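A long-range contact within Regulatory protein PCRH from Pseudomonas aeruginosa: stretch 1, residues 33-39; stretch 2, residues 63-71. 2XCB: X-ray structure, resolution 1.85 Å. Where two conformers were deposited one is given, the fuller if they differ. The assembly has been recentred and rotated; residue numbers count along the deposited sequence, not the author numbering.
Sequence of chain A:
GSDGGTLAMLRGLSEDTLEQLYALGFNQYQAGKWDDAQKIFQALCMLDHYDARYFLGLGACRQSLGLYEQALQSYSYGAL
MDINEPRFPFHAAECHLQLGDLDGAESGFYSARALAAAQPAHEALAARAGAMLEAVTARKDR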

# COMPACT_ATOMS: atom_id res chain seq x y z
N LYS A 33 7.72 3.31 -12.18
CA LYS A 33 7.91 3.93 -10.89
C LYS A 33 8.60 2.89 -9.94
O LYS A 33 7.95 2.37 -8.99
CB LYS A 33 6.55 4.46 -10.36
CG LYS A 33 6.04 5.78 -11.04
CD LYS A 33 5.07 6.57 -10.11
CE LYS A 33 4.18 7.58 -10.87
NZ LYS A 33 3.00 6.98 -11.58
N TRP A 34 9.86 2.61 -10.20
CA TRP A 34 10.51 1.48 -9.54
C TRP A 34 10.78 1.63 -8.04
O TRP A 34 10.72 0.65 -7.29
CB TRP A 34 11.71 1.02 -10.35
CG TRP A 34 11.37 0.67 -11.78
CD1 TRP A 34 10.31 -0.12 -12.25
CD2 TRP A 34 12.07 1.08 -12.91
NE1 TRP A 34 10.35 -0.23 -13.63
CE2 TRP A 34 11.43 0.50 -14.06
CE3 TRP A 34 13.19 1.88 -13.09
CZ2 TRP A 34 11.87 0.70 -15.33
CZ3 TRP A 34 13.65 2.06 -14.37
CH2 TRP A 34 12.99 1.48 -15.48
N ASP A 35 11.09 2.86 -7.61
CA ASP A 35 11.35 3.08 -6.18
C ASP A 35 10.12 2.89 -5.31
O ASP A 35 10.20 2.37 -4.20
CB ASP A 35 11.89 4.50 -5.97
CG ASP A 35 13.37 4.47 -5.77
OD1 ASP A 35 13.79 3.92 -4.70
OD2 ASP A 35 14.09 4.94 -6.70
N ASP A 36 9.00 3.35 -5.83
CA ASP A 36 7.75 3.24 -5.14
C ASP A 36 7.27 1.80 -5.16
O ASP A 36 6.77 1.29 -4.17
CB ASP A 36 6.70 4.09 -5.82
CG ASP A 36 6.74 5.56 -5.36
OD1 ASP A 36 7.63 6.04 -4.58
OD2 ASP A 36 5.81 6.20 -5.74
N ALA A 37 7.40 1.16 -6.32
CA ALA A 37 7.00 -0.24 -6.45
C ALA A 37 7.86 -1.09 -5.51
O ALA A 37 7.37 -1.96 -4.80
CB ALA A 37 7.12 -0.68 -7.88
N GLN A 38 9.15 -0.80 -5.47
CA GLN A 38 10.01 -1.58 -4.55
C GLN A 38 9.51 -1.53 -3.09
O GLN A 38 9.57 -2.52 -2.36
CB GLN A 38 11.43 -1.03 -4.55
CG GLN A 38 12.39 -1.97 -3.78
CD GLN A 38 13.80 -1.42 -3.67
OE1 GLN A 38 14.71 -2.09 -3.15
NE2 GLN A 38 13.96 -0.17 -4.05
N LYS A 39 9.14 -0.35 -2.65
CA LYS A 39 8.67 -0.17 -1.30
C LYS A 39 7.36 -0.90 -1.06
O LYS A 39 7.16 -1.48 -0.00
CB LYS A 39 8.45 1.35 -1.01
CG LYS A 39 9.76 2.13 -1.00
CD LYS A 39 9.60 3.58 -1.03
CE LYS A 39 10.98 4.18 -0.65
NZ LYS A 39 10.93 5.64 -0.92
N GLN A 63 16.19 -5.07 -9.82
CA GLN A 63 16.84 -5.26 -11.12
C GLN A 63 16.78 -3.99 -11.97
O GLN A 63 17.80 -3.55 -12.49
CB GLN A 63 16.24 -6.44 -11.90
CG GLN A 63 17.20 -6.91 -13.05
CD GLN A 63 16.66 -8.13 -13.82
OE1 GLN A 63 15.90 -8.90 -13.29
NE2 GLN A 63 17.10 -8.29 -15.07
N SER A 64 15.58 -3.39 -12.09
CA SER A 64 15.38 -2.21 -12.93
C SER A 64 16.12 -0.98 -12.43
O SER A 64 16.40 -0.08 -13.22
CB SER A 64 13.91 -1.90 -13.05
OG SER A 64 13.33 -2.73 -14.01
N LEU A 65 16.43 -0.96 -11.13
CA LEU A 65 17.21 0.08 -10.49
C LEU A 65 18.70 -0.24 -10.42
O LEU A 65 19.48 0.48 -9.81
CB LEU A 65 16.72 0.22 -9.02
CG LEU A 65 15.33 0.88 -8.88
CD1 LEU A 65 14.87 0.71 -7.42
CD2 LEU A 65 15.42 2.37 -9.30
N GLY A 66 19.11 -1.36 -10.97
CA GLY A 66 20.55 -1.69 -10.96
C GLY A 66 21.04 -2.21 -9.68
O GLY A 66 22.27 -2.27 -9.44
N LEU A 67 20.13 -2.64 -8.80
CA LEU A 67 20.57 -3.21 -7.55
C LEU A 67 20.66 -4.74 -7.70
O LEU A 67 19.89 -5.45 -7.08
CB LEU A 67 19.56 -2.89 -6.41
CG LEU A 67 19.48 -1.39 -6.16
CD1 LEU A 67 18.37 -1.11 -5.13
CD2 LEU A 67 20.88 -0.85 -5.66
N TYR A 68 21.63 -5.25 -8.48
CA TYR A 68 21.60 -6.66 -8.83
C TYR A 68 21.80 -7.65 -7.67
O TYR A 68 21.18 -8.68 -7.66
CB TYR A 68 22.63 -6.93 -9.95
CG TYR A 68 22.43 -6.02 -11.10
CD1 TYR A 68 21.35 -6.19 -11.93
CD2 TYR A 68 23.31 -4.93 -11.35
CE1 TYR A 68 21.13 -5.37 -12.99
CE2 TYR A 68 23.10 -4.07 -12.41
CZ TYR A 68 22.01 -4.33 -13.24
OH TYR A 68 21.74 -3.56 -14.29
N GLU A 69 22.69 -7.34 -6.74
CA GLU A 69 22.92 -8.24 -5.61
C GLU A 69 21.63 -8.34 -4.74
O GLU A 69 21.23 -9.45 -4.32
CB GLU A 69 24.10 -7.76 -4.78
CG GLU A 69 25.39 -7.69 -5.55
CD GLU A 69 26.16 -9.00 -5.54
OE1 GLU A 69 25.58 -10.08 -5.23
OE2 GLU A 69 27.38 -8.94 -5.87
N GLN A 70 20.96 -7.22 -4.50
CA GLN A 70 19.69 -7.28 -3.72
C GLN A 70 18.58 -7.96 -4.52
O GLN A 70 17.75 -8.69 -3.92
CB GLN A 70 19.22 -5.90 -3.32
CG GLN A 70 20.22 -5.22 -2.39
CD GLN A 70 19.63 -3.90 -1.86
OE1 GLN A 70 18.46 -3.85 -1.55
NE2 GLN A 70 20.43 -2.87 -1.77
N ALA A 71 18.59 -7.80 -5.85
CA ALA A 71 17.64 -8.51 -6.74
C ALA A 71 17.90 -9.99 -6.63
O ALA A 71 16.97 -10.77 -6.43
CB ALA A 71 17.74 -8.03 -8.24
O HOH W 1 16.68 -1.78 -1.78

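Lys 33 sits at the N-cap position, right before a helix, and stays out of reach of the second stretch; the contact begins one residue later. Trp 34, chi1 m, points toward stretch 2 and lays its indole against the place where the other helix ends. Ser 64 CB sits over one ring face, 3.6 Å from the centroid of the Trp 34 five-membered ring and 3.5 Å from Trp 34 CD2, a CH-pi contact. Leu 65 takes the ring's edge with CD2, while its CG packs 3.9 Å from Trp 34 CB. Gly 66 then turns the chain at positive phi, a conformation that favours glycine.

Asp 35 sets out sideways, yet its carboxylate swings in until OD2 lies 3.9 Å from Leu 65 CD2, a contact without a hydrogen bond. Asp 36 and Ala 37 are buried but out of reach of stretch 2.

One turn after Trp 34, Gln 38 returns to the interface, extended with chi1 and chi2 both t. Its NE2 lies 3.6 Å from Leu 65 CD1, so Leu 65 touches Trp 34, Asp 35 and Gln 38. No direct hydrogen bond crosses; instead a water donates to Gln 38 OE1 (2.4 Å) and Gln 70 OE1 (2.7 Å), bridging two acceptors. The rule is modest: 291 Å² buried, both sides summed, Leu 65 and Trp 34 contributing most.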